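PDB 4U60: structural protein VP1, which forms the pentameric capsomers of the polyomavirus coat from jelly-roll subunits and engages sialylated glycolipids such as GM1. Local coordinates for the interface of chains A and B. Numbering follows the deposited sequence. Chains: chain A/B, Structural protein VP1.

Contacts 1 and 2 are separate patches of one interface between VP1 copies in the pentamer, their C-alpha centres about 35 Å apart. They share no residue. Contact 1 joins the end of A strand 216-220 to B strand 201-208, with backbone-directed hydrogen bonds; contact 2 drives the A loop segment 115-121 into a B pocket built mainly from loops, walled in part by the end of strand 241-254 (B:Val254) and the start of 260-264 (B:Met260). B:Gln211 and B:Ser212 of contact 2 follow soon after strand 201-208, so one stretch of chain B serves both. The interface lacks exact two-fold symmetry, consistent with five-fold assembly.

Contact 1: the interface of chains A and B. Residues chain A 96, 220-222; chain B 198, 201-204, 230.
The amide of A:Asn221 lies over one face of the B:Tyr203 ring, at a jelly-roll strand junction between VP1 copies of the pentamer. A:Asn221 CG sits 3.4 Å above the B:Tyr203 ring plane, displaced toward the rim, and the amide and ring planes differ by 17°, so the groups are stacked. A chi1 of 61° sets the B:Tyr203 ring between its own backbone N and carbonyl carbon, and A:Asn221 adopts the same crowded position. CG2 of A:Thr222 lies above the plane of the B:Tyr204 ring, beyond the rim, 3.7 Å from its CE2, the side chains crossing at about a right angle.

Both ends of the stacked amide are held by the B backbone. B:Tyr203 N donates to OD1 of A:Asn221 at 3.0 Å, nearly straight (173° at H) but from above the carbonyl plane. A:Asn221 ND2 donates a hydrogen bond to B:Thr201 O at 2.9 Å; the acceptor is near the amide plane, the donor above the plane of that carbonyl. Together these bonds fix the amide flip. A:Thr220, antiparallel to B:Tyr204 in a beta bridge, has OG1 anti to its backbone N and donates to B:Tyr203 O at 2.7 Å, in the carbonyl plane. Its OG1 also pairs with A:Thr222 OG1.

At the rim, A:Lys96 NZ donates a hydrogen bond to A:Asn221 O at 2.8 Å from above the carbonyl plane, bracing the loop. A:Lys96 NZ remains 4.5 Å from OE1 of the poorly ordered B:Glu230, a water bridging them.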
loop_
_atom_site.group_PDB
_atom_site.type_symbol
_atom_site.label_atom_id
_atom_site.label_comp_id
_atom_site.label_asym_id
_atom_site.label_seq_id
_atom_site.Cartn_x
_atom_site.Cartn_y
_atom_site.Cartn_z
ATOM N N LYS A 96 -4.360 -21.354 -11.550
ATOM C CA LYS A 96 -5.236 -20.570 -10.706
ATOM C C LYS A 96 -5.098 -21.146 -9.310
ATOM O O LYS A 96 -5.312 -22.352 -9.081
ATOM C CB LYS A 96 -6.660 -20.637 -11.209
ATOM C CG LYS A 96 -6.821 -20.110 -12.627
ATOM C CD LYS A 96 -8.257 -20.201 -13.121
ATOM C CE LYS A 96 -9.138 -19.139 -12.469
ATOM N NZ LYS A 96 -10.543 -19.185 -12.936
ATOM N N THR A 220 -10.179 -15.026 -4.608
ATOM C CA THR A 220 -10.991 -14.848 -5.801
ATOM C C THR A 220 -10.747 -16.029 -6.710
ATOM O O THR A 220 -9.656 -16.621 -6.693
ATOM C CB THR A 220 -10.642 -13.529 -6.559
ATOM O OG1 THR A 220 -11.532 -13.353 -7.674
ATOM C CG2 THR A 220 -9.175 -13.511 -7.049
ATOM N N ASN A 221 -11.744 -16.334 -7.533
ATOM C CA ASN A 221 -11.602 -17.361 -8.553
ATOM C C ASN A 221 -11.368 -16.802 -9.949
ATOM O O ASN A 221 -11.586 -17.499 -10.955
ATOM C CB ASN A 221 -12.807 -18.295 -8.483
ATOM C CG ASN A 221 -14.110 -17.637 -8.891
ATOM O OD1 ASN A 221 -14.263 -16.407 -8.864
ATOM N ND2 ASN A 221 -15.092 -18.470 -9.257
ATOM N N THR A 222 -10.860 -15.566 -10.024
ATOM C CA THR A 222 -10.762 -14.869 -11.308
ATOM C C THR A 222 -9.334 -14.588 -11.768
ATOM O O THR A 222 -9.162 -13.950 -12.805
ATOM C CB THR A 222 -11.526 -13.536 -11.255
ATOM O OG1 THR A 222 -10.934 -12.669 -10.268
ATOM C CG2 THR A 222 -13.000 -13.805 -10.943
ATOM N N ASN B 198 -17.924 -23.524 -8.281
ATOM C CA ASN B 198 -18.149 -22.130 -8.681
ATOM C C ASN B 198 -17.683 -21.760 -10.094
ATOM O O ASN B 198 -17.296 -20.616 -10.357
ATOM C CB ASN B 198 -17.578 -21.174 -7.641
ATOM C CG ASN B 198 -18.359 -21.224 -6.349
ATOM O OD1 ASN B 198 -19.569 -20.972 -6.344
ATOM N ND2 ASN B 198 -17.679 -21.561 -5.249
ATOM N N THR B 201 -19.958 -18.831 -11.208
ATOM C CA THR B 201 -20.006 -17.690 -10.313
ATOM C C THR B 201 -18.636 -17.016 -10.317
ATOM O O THR B 201 -17.629 -17.711 -10.457
ATOM C CB THR B 201 -20.362 -18.149 -8.889
ATOM O OG1 THR B 201 -21.729 -18.581 -8.863
ATOM C CG2 THR B 201 -20.196 -17.012 -7.866
ATOM N N ARG B 202 -18.599 -15.694 -10.204
ATOM C CA ARG B 202 -17.373 -14.964 -9.909
ATOM C C ARG B 202 -17.453 -14.436 -8.492
ATOM O O ARG B 202 -18.459 -13.844 -8.118
ATOM C CB ARG B 202 -17.201 -13.778 -10.848
ATOM C CG ARG B 202 -17.374 -14.117 -12.304
ATOM C CD ARG B 202 -16.417 -15.179 -12.844
ATOM N NE ARG B 202 -16.779 -15.385 -14.236
ATOM C CZ ARG B 202 -17.347 -16.472 -14.756
ATOM N NH1 ARG B 202 -17.544 -17.590 -14.052
ATOM N NH2 ARG B 202 -17.650 -16.457 -16.043
ATOM N N TYR B 203 -16.411 -14.654 -7.702
ATOM C CA TYR B 203 -16.361 -14.097 -6.349
ATOM C C TYR B 203 -15.035 -13.396 -6.095
ATOM O O TYR B 203 -14.003 -13.742 -6.697
ATOM C CB TYR B 203 -16.634 -15.150 -5.261
ATOM C CG TYR B 203 -15.676 -16.312 -5.195
ATOM C CD1 TYR B 203 -14.453 -16.203 -4.526
ATOM C CD2 TYR B 203 -15.985 -17.532 -5.768
ATOM C CE1 TYR B 203 -13.557 -17.252 -4.484
ATOM C CE2 TYR B 203 -15.098 -18.587 -5.715
ATOM C CZ TYR B 203 -13.899 -18.449 -5.056
ATOM O OH TYR B 203 -13.058 -19.545 -5.051
ATOM N N TYR B 204 -15.085 -12.424 -5.191
ATOM C CA TYR B 204 -13.948 -11.561 -4.877
ATOM C C TYR B 204 -14.020 -11.255 -3.409
ATOM O O TYR B 204 -15.069 -10.818 -2.947
ATOM C CB TYR B 204 -13.998 -10.225 -5.661
ATOM C CG TYR B 204 -14.331 -10.384 -7.127
ATOM C CD1 TYR B 204 -15.650 -10.578 -7.530
ATOM C CD2 TYR B 204 -13.352 -10.361 -8.092
ATOM C CE1 TYR B 204 -15.994 -10.734 -8.861
ATOM C CE2 TYR B 204 -13.680 -10.510 -9.448
ATOM C CZ TYR B 204 -15.006 -10.691 -9.820
ATOM O OH TYR B 204 -15.356 -10.874 -11.155
ATOM N N GLU B 230 -12.022 -16.098 -18.851
ATOM C CA GLU B 230 -10.966 -16.099 -19.846
ATOM C C GLU B 230 -11.416 -16.462 -21.282
ATOM O O GLU B 230 -10.703 -16.178 -22.224
ATOM C CB GLU B 230 -9.811 -17.012 -19.387
ATOM C CG GLU B 230 -10.125 -18.507 -19.292
ATOM C CD GLU B 230 -10.610 -18.957 -17.918
ATOM O OE1 GLU B 230 -11.322 -18.195 -17.221
ATOM O OE2 GLU B 230 -10.277 -20.095 -17.527
HETATM O O HOH W 1 -10.716 -17.028 -15.107
#

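Contact 2: the interface of chains A and B. Residues chain A 115-116, 119-121; chain B 113, 123, 126, 211-212, 254, 257-260.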
loop_
_atom_site.group_PDB
_atom_site.type_symbol
_atom_site.label_atom_id
_atom_site.label_comp_id
_atom_site.label_asym_id
_atom_site.label_seq_id
_atom_site.Cartn_x
_atom_site.Cartn_y
_atom_site.Cartn_z
ATOM N N MET A 115 -9.523 -8.319 24.406
ATOM C CA MET A 115 -9.333 -6.875 24.502
ATOM C C MET A 115 -10.074 -6.283 25.697
ATOM O O MET A 115 -11.033 -6.882 26.214
ATOM C CB MET A 115 -9.831 -6.185 23.217
ATOM C CG MET A 115 -9.103 -6.617 21.966
ATOM S SD MET A 115 -9.541 -5.559 20.564
ATOM C CE MET A 115 -8.610 -4.081 20.953
ATOM N N TYR A 116 -9.638 -5.089 26.105
ATOM C CA TYR A 116 -10.363 -4.212 27.049
ATOM C C TYR A 116 -10.805 -4.873 28.362
ATOM O O TYR A 116 -11.987 -5.023 28.627
ATOM C CB TYR A 116 -11.560 -3.534 26.346
ATOM C CG TYR A 116 -11.144 -2.745 25.121
ATOM C CD1 TYR A 116 -10.208 -1.727 25.211
ATOM C CD2 TYR A 116 -11.696 -3.016 23.883
ATOM C CE1 TYR A 116 -9.829 -0.991 24.099
ATOM C CE2 TYR A 116 -11.316 -2.307 22.759
ATOM C CZ TYR A 116 -10.402 -1.288 22.874
ATOM O OH TYR A 116 -10.040 -0.630 21.719
ATOM N N LYS A 119 -13.498 -7.604 28.625
ATOM C CA LYS A 119 -14.846 -7.266 28.176
ATOM C C LYS A 119 -14.974 -7.276 26.637
ATOM O O LYS A 119 -16.072 -7.470 26.129
ATOM C CB LYS A 119 -15.258 -5.895 28.724
ATOM C CG LYS A 119 -15.403 -5.868 30.242
ATOM C CD LYS A 119 -16.397 -6.902 30.684
ATOM N N GLY A 120 -13.864 -7.098 25.936
ATOM C CA GLY A 120 -13.873 -6.964 24.484
ATOM C C GLY A 120 -13.742 -8.267 23.721
ATOM O O GLY A 120 -13.886 -9.363 24.291
ATOM N N ILE A 121 -13.494 -8.145 22.423
ATOM C CA ILE A 121 -13.351 -9.329 21.578
ATOM C C ILE A 121 -12.194 -10.225 21.983
ATOM O O ILE A 121 -11.193 -9.765 22.549
ATOM C CB ILE A 121 -13.125 -8.973 20.085
ATOM C CG1 ILE A 121 -11.849 -8.167 19.898
ATOM C CG2 ILE A 121 -14.316 -8.209 19.542
ATOM C CD1 ILE A 121 -11.435 -8.043 18.447
ATOM N N LYS B 113 -16.208 3.706 24.349
ATOM C CA LYS B 113 -14.949 4.040 25.017
ATOM C C LYS B 113 -14.372 5.281 24.326
ATOM O O LYS B 113 -14.674 5.552 23.162
ATOM C CB LYS B 113 -13.956 2.859 24.964
ATOM C CG LYS B 113 -14.100 1.894 26.131
ATOM C CD LYS B 113 -13.021 0.812 26.130
ATOM C CE LYS B 113 -11.705 1.365 26.623
ATOM N NZ LYS B 113 -11.797 1.909 28.003
ATOM N N PHE B 123 -14.173 6.202 20.435
ATOM C CA PHE B 123 -13.515 5.354 19.448
ATOM C C PHE B 123 -14.436 5.196 18.244
ATOM O O PHE B 123 -15.617 4.847 18.396
ATOM C CB PHE B 123 -13.248 3.941 19.977
ATOM C CG PHE B 123 -12.246 3.835 21.099
ATOM C CD1 PHE B 123 -11.534 4.919 21.595
ATOM C CD2 PHE B 123 -11.979 2.572 21.628
ATOM C CE1 PHE B 123 -10.636 4.751 22.632
ATOM C CE2 PHE B 123 -11.085 2.395 22.655
ATOM C CZ PHE B 123 -10.399 3.489 23.166
ATOM N N GLU B 126 -13.846 0.329 14.298
ATOM C CA GLU B 126 -12.502 0.023 13.838
ATOM C C GLU B 126 -12.177 -1.426 14.092
ATOM O O GLU B 126 -12.863 -2.083 14.857
ATOM C CB GLU B 126 -11.473 0.930 14.514
ATOM C CG GLU B 126 -11.477 0.832 16.039
ATOM C CD GLU B 126 -10.619 1.864 16.736
ATOM O OE1 GLU B 126 -10.232 2.863 16.097
ATOM O OE2 GLU B 126 -10.325 1.671 17.947
ATOM N N GLN B 211 -6.515 -6.067 15.763
ATOM C CA GLN B 211 -7.432 -5.700 16.860
ATOM C C GLN B 211 -8.220 -4.395 16.663
ATOM O O GLN B 211 -9.448 -4.363 16.832
ATOM C CB GLN B 211 -6.644 -5.654 18.173
ATOM C CG GLN B 211 -6.239 -7.016 18.696
ATOM C CD GLN B 211 -5.395 -6.933 19.936
ATOM O OE1 GLN B 211 -5.649 -6.093 20.808
ATOM N NE2 GLN B 211 -4.363 -7.773 20.023
ATOM N N SER B 212 -7.499 -3.314 16.391
ATOM C CA SER B 212 -8.067 -1.969 16.306
ATOM C C SER B 212 -7.699 -1.313 14.987
ATOM O O SER B 212 -7.695 -0.077 14.868
ATOM C CB SER B 212 -7.543 -1.124 17.475
ATOM O OG SER B 212 -8.056 -1.626 18.704
ATOM N N VAL B 254 -16.964 -0.189 20.006
ATOM C CA VAL B 254 -16.442 -0.445 21.341
ATOM C C VAL B 254 -17.275 0.342 22.332
ATOM O O VAL B 254 -17.153 1.575 22.443
ATOM C CB VAL B 254 -14.959 -0.033 21.486
ATOM C CG1 VAL B 254 -14.444 -0.408 22.871
ATOM C CG2 VAL B 254 -14.113 -0.689 20.391
ATOM N N ASP B 257 -17.934 0.102 28.347
ATOM C CA ASP B 257 -17.289 -0.815 29.262
ATOM C C ASP B 257 -16.369 -1.796 28.565
ATOM O O ASP B 257 -15.759 -2.647 29.214
ATOM C CB ASP B 257 -18.343 -1.548 30.070
ATOM C CG ASP B 257 -19.176 -0.604 30.904
ATOM O OD1 ASP B 257 -18.603 0.283 31.580
ATOM O OD2 ASP B 257 -20.410 -0.740 30.883
ATOM N N GLY B 258 -16.246 -1.661 27.250
ATOM C CA GLY B 258 -15.317 -2.479 26.484
ATOM C C GLY B 258 -16.005 -3.565 25.687
ATOM O O GLY B 258 -15.348 -4.250 24.899
ATOM N N ASP B 259 -17.312 -3.746 25.899
ATOM C CA ASP B 259 -18.111 -4.692 25.112
ATOM C C ASP B 259 -18.053 -4.293 23.640
ATOM O O ASP B 259 -18.083 -3.100 23.325
ATOM C CB ASP B 259 -19.602 -4.691 25.550
ATOM C CG ASP B 259 -19.795 -4.807 27.043
ATOM O OD1 ASP B 259 -19.782 -3.776 27.755
ATOM O OD2 ASP B 259 -19.969 -5.941 27.525
ATOM N N MET B 260 -17.960 -5.273 22.746
ATOM C CA MET B 260 -17.779 -5.008 21.305
ATOM C C MET B 260 -18.820 -5.717 20.454
ATOM O O MET B 260 -19.272 -6.811 20.782
ATOM C CB MET B 260 -16.363 -5.396 20.881
ATOM C CG MET B 260 -15.361 -4.428 21.491
ATOM S SD MET B 260 -13.625 -4.907 21.345
ATOM C CE MET B 260 -13.274 -4.682 19.608
HETATM O O HOH W 2 -17.312 -8.002 23.605
HETATM O O HOH W 3 -10.712 -0.728 19.055
HETATM O O HOH W 4 -18.381 -8.010 27.515
#
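A:Tyr116 is the plug of this contact, a loop of chain A inserted into a pocket of loops and strand ends of chain B in the VP1 pentamer, with 101 Å² of its surface hidden. Its chi1 of -57° places CG anti to the carbonyl carbon and sends the phenol between B:Lys113, B:Phe123, B:Val254 and B:Met260. The aliphatic part of B:Lys113 crosses one ring face, its CD 3.9 Å above the A:Tyr116 plane and shifted toward the rim. B:Met260 SD lies at the ring edge, in plane, 3.7 Å from A:Tyr116 CD2, while the B:Val254 side chain crosses that of A:Tyr116 at about a right angle, its CG1 against A:Tyr116 CE2. B:Phe123 approaches tip to tip, and CE1 of A:Tyr116 lies at the edge of the B:Phe123 ring, in plane.

Two methionines, one from each chain, continue the packing, A:Met115 SD meeting B:Met260 CE at 4.0 Å. B:Met260, bent at chi3 (71°), carries its CE to CG2 of A:Ile121 at 3.7 Å, and its SD accepts a weak but fairly straight hydrogen bond from A:Ile121 N. A:Met115, also bent at chi3, turns its methyl CE toward B:Ser212 OG and the carbonyl OE1 of B:Gln211.

Along the other flank the contact is looser and water-mediated. A:Lys119, its side chain incompletely modelled, rests CB and CG against the backbone of B:Asp257. Its carbonyl O takes two waters: one leads to B:Met260 N, the other to the B:Asp259 carboxylate at OD2.

An ordered water also sits at the phenol tip, in the ring plane, 2.7 Å from A:Tyr116 OH. The same water O lies 2.8 Å from B:Ser212 OG and 2.7 Å from B:Glu126 OE2.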